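Local structure of YceI-like domain protein (Burkholderia cenocepacia BC7, 5IXH) at residues G43-D55 with F71-S83. The protein is a YceI-like bacterial lipocalin that encloses a polyprenyl diphosphate in its beta barrel and is linked to extracellular antibiotic capture in intrinsic resistance. Numbering follows the deposited sequence.
With OTP ((2E,6E,10E,14E,18E,22E,26E)-3,7,11,15,19,23,27,31-octamethyldotriaconta-2,6,10,14,18,22,26,30-octaenyl trihydrogen diphosphate), chain C.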
loop_
_atom_site.group_PDB
_atom_site.type_symbol
_atom_site.label_atom_id
_atom_site.label_comp_id
_atom_site.label_asym_id
_atom_site.label_seq_id
_atom_site.Cartn_x
_atom_site.Cartn_y
_atom_site.Cartn_z
ATOM N N GLY A 43 -18.002 -6.901 4.411
ATOM C CA GLY A 43 -17.350 -6.153 3.349
ATOM C C GLY A 43 -16.095 -6.814 2.819
ATOM O O GLY A 43 -15.591 -7.809 3.362
ATOM N N SER A 44 -15.562 -6.240 1.753
ATOM C CA SER A 44 -14.319 -6.741 1.200
ATOM C C SER A 44 -13.626 -5.668 0.399
ATOM O O SER A 44 -14.255 -4.691 -0.037
ATOM C CB SER A 44 -14.569 -7.962 0.335
ATOM O OG SER A 44 -15.321 -7.618 -0.799
ATOM N N ALA A 45 -12.328 -5.824 0.215
ATOM C CA ALA A 45 -11.569 -4.880 -0.583
ATOM C C ALA A 45 -10.387 -5.581 -1.170
ATOM O O ALA A 45 -9.812 -6.487 -0.550
ATOM C CB ALA A 45 -11.101 -3.725 0.266
ATOM N N GLN A 46 -9.995 -5.153 -2.355
ATOM C CA GLN A 46 -8.753 -5.616 -2.946
ATOM C C GLN A 46 -8.085 -4.456 -3.643
ATOM O O GLN A 46 -8.763 -3.529 -4.115
ATOM C CB GLN A 46 -8.998 -6.748 -3.928
ATOM C CG GLN A 46 -9.914 -6.402 -5.069
ATOM C CD GLN A 46 -10.064 -7.546 -6.045
ATOM O OE1 GLN A 46 -9.657 -7.448 -7.205
ATOM N NE2 GLN A 46 -10.655 -8.641 -5.582
ATOM N N MET A 47 -6.757 -4.514 -3.720
ATOM C CA MET A 47 -5.978 -3.544 -4.465
ATOM C C MET A 47 -4.884 -4.237 -5.226
ATOM O O MET A 47 -4.264 -5.178 -4.719
ATOM C CB MET A 47 -5.342 -2.536 -3.524
ATOM C CG MET A 47 -4.508 -1.496 -4.216
ATOM S SD MET A 47 -3.857 -0.288 -3.058
ATOM C CE MET A 47 -5.381 0.323 -2.365
ATOM N N THR A 48 -4.617 -3.759 -6.431
ATOM C CA THR A 48 -3.556 -4.258 -7.285
ATOM C C THR A 48 -2.741 -3.078 -7.730
ATOM O O THR A 48 -3.258 -2.168 -8.392
ATOM C CB THR A 48 -4.158 -4.946 -8.479
ATOM O OG1 THR A 48 -5.033 -5.985 -8.005
ATOM C CG2 THR A 48 -3.083 -5.539 -9.357
ATOM N N ILE A 49 -1.462 -3.075 -7.394
ATOM C CA ILE A 49 -0.557 -1.987 -7.727
ATOM C C ILE A 49 0.389 -2.404 -8.843
ATOM O O ILE A 49 0.987 -3.504 -8.793
ATOM C CB ILE A 49 0.244 -1.627 -6.461
ATOM C CG1 ILE A 49 -0.655 -1.030 -5.361
ATOM C CG2 ILE A 49 1.413 -0.722 -6.763
ATOM C CD1 ILE A 49 -0.627 0.477 -5.234
ATOM N N ASP A 50 0.554 -1.516 -9.828
ATOM C CA ASP A 50 1.577 -1.668 -10.881
ATOM C C ASP A 50 2.879 -1.088 -10.343
ATOM O O ASP A 50 3.034 0.137 -10.266
ATOM C CB ASP A 50 1.085 -0.949 -12.135
ATOM C CG ASP A 50 2.157 -0.756 -13.209
ATOM O OD1 ASP A 50 3.353 -0.991 -12.976
ATOM O OD2 ASP A 50 1.772 -0.317 -14.315
ATOM N N VAL A 51 3.810 -1.935 -9.919
ATOM C CA VAL A 51 4.936 -1.424 -9.127
ATOM C C VAL A 51 5.897 -0.549 -9.938
ATOM O O VAL A 51 6.523 0.329 -9.359
ATOM C CB VAL A 51 5.711 -2.532 -8.338
ATOM C CG1 VAL A 51 4.749 -3.338 -7.468
ATOM C CG2 VAL A 51 6.454 -3.425 -9.246
ATOM N N ALA A 52 5.977 -0.754 -11.253
ATOM C CA ALA A 52 6.813 0.079 -12.102
ATOM C C ALA A 52 6.320 1.513 -12.192
ATOM O O ALA A 52 7.026 2.380 -12.677
ATOM C CB ALA A 52 6.904 -0.531 -13.506
ATOM N N SER A 53 5.110 1.777 -11.718
ATOM C CA SER A 53 4.558 3.128 -11.717
ATOM C C SER A 53 4.958 3.909 -10.469
ATOM O O SER A 53 4.506 5.044 -10.290
ATOM C CB SER A 53 3.036 3.096 -11.824
ATOM O OG SER A 53 2.421 2.748 -10.582
ATOM N N PHE A 54 5.804 3.350 -9.633
ATOM C CA PHE A 54 6.290 4.044 -8.435
ATOM C C PHE A 54 7.157 5.229 -8.828
ATOM O O PHE A 54 8.138 5.076 -9.557
ATOM C CB PHE A 54 7.065 3.092 -7.519
ATOM C CG PHE A 54 7.328 3.611 -6.121
ATOM C CD1 PHE A 54 6.290 3.915 -5.260
ATOM C CD2 PHE A 54 8.635 3.741 -5.650
ATOM C CE1 PHE A 54 6.532 4.346 -3.984
ATOM C CE2 PHE A 54 8.886 4.200 -4.383
ATOM C CZ PHE A 54 7.837 4.494 -3.533
ATOM N N ASP A 55 6.779 6.407 -8.361
ATOM C CA ASP A 55 7.429 7.647 -8.730
ATOM C C ASP A 55 7.913 8.381 -7.500
ATOM O O ASP A 55 7.122 8.846 -6.680
ATOM C CB ASP A 55 6.447 8.511 -9.510
ATOM C CG ASP A 55 7.071 9.790 -10.014
ATOM O OD1 ASP A 55 8.323 9.951 -10.029
ATOM O OD2 ASP A 55 6.296 10.671 -10.430
ATOM N N PHE A 71 12.333 -3.540 -6.236
ATOM C CA PHE A 71 11.075 -4.228 -6.524
ATOM C C PHE A 71 11.214 -5.413 -7.472
ATOM O O PHE A 71 10.358 -6.284 -7.500
ATOM C CB PHE A 71 10.046 -3.284 -7.149
ATOM C CG PHE A 71 9.543 -2.193 -6.233
ATOM C CD1 PHE A 71 9.640 -2.275 -4.864
ATOM C CD2 PHE A 71 9.029 -1.036 -6.782
ATOM C CE1 PHE A 71 9.176 -1.243 -4.067
ATOM C CE2 PHE A 71 8.558 -0.014 -5.993
ATOM C CZ PHE A 71 8.646 -0.114 -4.647
ATOM N N ASP A 72 12.246 -5.416 -8.303
ATOM C CA ASP A 72 12.350 -6.394 -9.397
ATOM C C ASP A 72 11.046 -6.401 -10.211
ATOM O O ASP A 72 10.394 -7.444 -10.394
ATOM C CB ASP A 72 12.683 -7.778 -8.855
ATOM C CG ASP A 72 13.162 -8.749 -9.931
ATOM O OD1 ASP A 72 13.245 -8.394 -11.124
ATOM O OD2 ASP A 72 13.458 -9.895 -9.557
ATOM N N ALA A 73 10.693 -5.224 -10.698
ATOM C CA ALA A 73 9.410 -5.015 -11.346
ATOM C C ALA A 73 9.211 -5.855 -12.614
ATOM O O ALA A 73 8.086 -6.198 -12.942
ATOM C CB ALA A 73 9.240 -3.542 -11.683
ATOM N N LYS A 74 10.266 -6.189 -13.339
ATOM C CA LYS A 74 10.096 -7.029 -14.522
ATOM C C LYS A 74 9.667 -8.453 -14.140
ATOM O O LYS A 74 8.949 -9.098 -14.887
ATOM C CB LYS A 74 11.368 -7.056 -15.370
ATOM C CG LYS A 74 11.694 -5.713 -16.013
ATOM C CD LYS A 74 12.984 -5.781 -16.825
ATOM C CE LYS A 74 13.284 -4.456 -17.517
ATOM N NZ LYS A 74 12.211 -4.067 -18.472
ATOM N N THR A 75 10.160 -8.952 -13.019
ATOM C CA THR A 75 9.850 -10.317 -12.553
ATOM C C THR A 75 8.515 -10.357 -11.820
ATOM O O THR A 75 7.749 -11.313 -11.973
ATOM C CB THR A 75 10.958 -10.806 -11.636
ATOM O OG1 THR A 75 12.201 -10.741 -12.345
ATOM C CG2 THR A 75 10.716 -12.219 -11.193
ATOM N N TYR A 76 8.261 -9.314 -11.036
ATOM C CA TYR A 76 7.075 -9.198 -10.205
ATOM C C TYR A 76 6.389 -7.869 -10.512
ATOM O O TYR A 76 6.570 -6.867 -9.797
ATOM C CB TYR A 76 7.466 -9.253 -8.738
ATOM C CG TYR A 76 8.115 -10.551 -8.332
ATOM C CD1 TYR A 76 7.358 -11.713 -8.188
ATOM C CD2 TYR A 76 9.478 -10.641 -8.105
ATOM C CE1 TYR A 76 7.901 -12.890 -7.812
ATOM C CE2 TYR A 76 10.040 -11.869 -7.699
ATOM C CZ TYR A 76 9.233 -12.979 -7.577
ATOM O OH TYR A 76 9.778 -14.198 -7.197
ATOM N N PRO A 77 5.590 -7.805 -11.582
ATOM C CA PRO A 77 5.068 -6.495 -11.978
ATOM C C PRO A 77 3.992 -5.923 -11.060
ATOM O O PRO A 77 3.721 -4.724 -11.158
ATOM C CB PRO A 77 4.507 -6.727 -13.380
ATOM C CG PRO A 77 4.325 -8.212 -13.479
ATOM C CD PRO A 77 5.342 -8.843 -12.592
ATOM N N GLN A 78 3.363 -6.750 -10.256
ATOM C CA GLN A 78 2.301 -6.270 -9.388
ATOM C C GLN A 78 2.573 -6.581 -7.943
ATOM O O GLN A 78 3.322 -7.508 -7.605
ATOM C CB GLN A 78 0.938 -6.857 -9.813
ATOM C CG GLN A 78 0.480 -6.468 -11.200
ATOM C CD GLN A 78 -0.837 -7.095 -11.584
ATOM O OE1 GLN A 78 -1.208 -8.139 -11.081
ATOM N NE2 GLN A 78 -1.596 -6.401 -12.407
ATOM N N ALA A 79 1.944 -5.798 -7.070
ATOM C CA ALA A 79 1.787 -6.086 -5.642
ATOM C C ALA A 79 0.294 -6.064 -5.378
ATOM O O ALA A 79 -0.442 -5.312 -6.021
ATOM C CB ALA A 79 2.500 -5.037 -4.820
ATOM N N THR A 80 -0.169 -6.892 -4.456
ATOM C CA THR A 80 -1.604 -7.040 -4.218
ATOM C C THR A 80 -1.943 -7.083 -2.734
ATOM O O THR A 80 -1.172 -7.536 -1.916
ATOM C CB THR A 80 -2.156 -8.328 -4.869
ATOM O OG1 THR A 80 -1.411 -9.465 -4.420
ATOM C CG2 THR A 80 -2.046 -8.262 -6.385
ATOM N N PHE A 81 -3.138 -6.606 -2.432
ATOM C CA PHE A 81 -3.776 -6.802 -1.146
ATOM C C PHE A 81 -5.170 -7.333 -1.386
ATOM O O PHE A 81 -5.909 -6.774 -2.199
ATOM C CB PHE A 81 -3.848 -5.511 -0.327
ATOM C CG PHE A 81 -4.589 -5.695 0.972
ATOM C CD1 PHE A 81 -3.987 -6.312 2.069
ATOM C CD2 PHE A 81 -5.919 -5.310 1.084
ATOM C CE1 PHE A 81 -4.696 -6.517 3.249
ATOM C CE2 PHE A 81 -6.617 -5.509 2.266
ATOM C CZ PHE A 81 -6.014 -6.118 3.337
ATOM N N VAL A 82 -5.556 -8.397 -0.687
ATOM C CA VAL A 82 -6.908 -8.941 -0.770
ATOM C C VAL A 82 -7.397 -9.165 0.664
ATOM O O VAL A 82 -6.796 -9.933 1.415
ATOM C CB VAL A 82 -6.931 -10.286 -1.571
ATOM C CG1 VAL A 82 -8.326 -10.893 -1.593
ATOM C CG2 VAL A 82 -6.387 -10.111 -2.995
ATOM N N SER A 83 -8.481 -8.505 1.038
ATOM C CA SER A 83 -9.004 -8.643 2.388
ATOM C C SER A 83 -9.605 -10.006 2.617
ATOM O O SER A 83 -10.111 -10.647 1.698
ATOM C CB SER A 83 -10.056 -7.597 2.688
ATOM O OG SER A 83 -11.240 -7.802 1.923
HETATM O O7 OTP C . 22.575 9.962 0.299
HETATM P P2 OTP C . 22.093 8.533 0.158
HETATM O O5 OTP C . 23.191 7.681 -0.440
HETATM O O6 OTP C . 21.711 7.985 1.516
HETATM O O4 OTP C . 20.821 8.489 -0.789
HETATM P P1 OTP C . 20.217 7.166 -1.429
HETATM O O2 OTP C . 20.951 6.832 -2.708
HETATM O O3 OTP C . 20.336 6.014 -0.454
HETATM O O1 OTP C . 18.691 7.453 -1.761
HETATM C C40 OTP C . 17.647 6.616 -1.290
HETATM C C39 OTP C . 16.444 7.053 -2.120
HETATM C C37 OTP C . 15.184 6.553 -1.966
HETATM C C38 OTP C . 14.129 7.132 -2.907
HETATM C C36 OTP C . 14.806 5.465 -0.935
HETATM C C35 OTP C . 13.981 4.378 -1.654
HETATM C C34 OTP C . 12.965 3.702 -0.714
HETATM C C32 OTP C . 11.916 3.000 -1.260
HETATM C C33 OTP C . 11.743 2.885 -2.780
HETATM C C31 OTP C . 10.892 2.313 -0.339
HETATM C C30 OTP C . 10.693 0.851 -0.790
HETATM C C29 OTP C . 9.178 0.674 -0.928
HETATM C C27 OTP C . 8.488 -0.326 -0.287
HETATM C C28 OTP C . 9.126 -1.385 0.613
HETATM C C26 OTP C . 6.975 -0.336 -0.513
HETATM C C25 OTP C . 6.459 -1.756 -0.781
HETATM C C24 OTP C . 4.965 -1.443 -0.922
HETATM C C22 OTP C . 4.271 -1.704 -2.072
HETATM C C23 OTP C . 4.896 -2.359 -3.307
HETATM C C21 OTP C . 2.791 -1.325 -2.069
HETATM C C20 OTP C . 2.048 -2.610 -1.705
HETATM C C19 OTP C . 0.682 -2.160 -1.176
HETATM C C17 OTP C . -0.490 -2.733 -1.622
HETATM C C18 OTP C . -0.462 -3.851 -2.667
HETATM C C16 OTP C . -1.861 -2.289 -1.083
HETATM C C15 OTP C . -1.768 -1.064 -0.154
HETATM C C14 OTP C . -3.099 -0.951 0.605
HETATM C C12 OTP C . -3.317 -1.697 1.743
HETATM C C13 OTP C . -2.269 -2.647 2.333
HETATM C C11 OTP C . -4.648 -1.589 2.501
HETATM C C10 OTP C . -5.805 -1.157 1.592
HETATM C C9 OTP C . -7.065 -1.420 2.432
HETATM C C7 OTP C . -8.316 -1.408 1.871
HETATM C C8 OTP C . -8.506 -1.129 0.379
HETATM C C6 OTP C . -9.513 -1.694 2.797
HETATM C C5 OTP C . -10.645 -0.697 2.540
HETATM C C4 OTP C . -11.475 -0.699 3.837
HETATM C C2 OTP C . -12.711 -1.287 3.974
HETATM C C3 OTP C . -13.384 -1.187 5.343
HETATM C C1 OTP C . -13.429 -2.018 2.836
HETATM O O HOH W 1 -12.925 -9.419 3.285
HETATM O O HOH W 2 4.788 -3.137 -13.062
#
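Met47 and Ile49 pair with Phe81 and Ala79 as hydrogen-bonded antiparallel positions of strand 44-50 and the first part of strand 78-90, the N-to-C directions of the two segments being 169° apart, and each pair is closed by two N-H...O bonds, the straightest from Ile49 N to Ala79 O at 2.8 Å. At one end Ser83 changes the pattern: its N still donates to Ala45 O, but its OG accepts a hydrogen bond from Ala45 N at 2.8 Å, and water 1 joins the same OG to Gly43 O. At the other end Val51 N reaches Pro77 O, which also accepts a hydrogen bond from water 2; that water donates to Asp50 OD1 as well, tying the carboxylate to the strand end. Val51 fits between the chains there: CG1, anti to its own carbonyl carbon (chi1 -54°), lies 3.9 Å from Ala79 CB, while CG2 meets Ala73 CB at 3.7 Å. Beyond it the rings of Phe54 and Phe71 form an offset edge-to-face pair, planes at 66°, with Phe71 CZ over one face of Phe54. On the face of Thr48 and Gln78, the Thr48 methyl CG2 rests against the end of the glutamine, 3.5 Å from Gln78 CD. The face of Ala45, Met47, Ile49, Ala79 and Phe81 instead lines the barrel interior, where the octaprenyl chain passes: Met47 SD comes within 3.4 Å of OTP C16, and OTP C11 lies over a face of the Phe81 ring. Phe54 and Phe71 extend this lining further along the prenyl chain toward its diphosphate end. Apolar contacts dominate the inner face, whereas N-H...O bonds pair the strand edges, a division consistent with a lipocalin-like barrel wall that holds the prenyl tail through apolar contact.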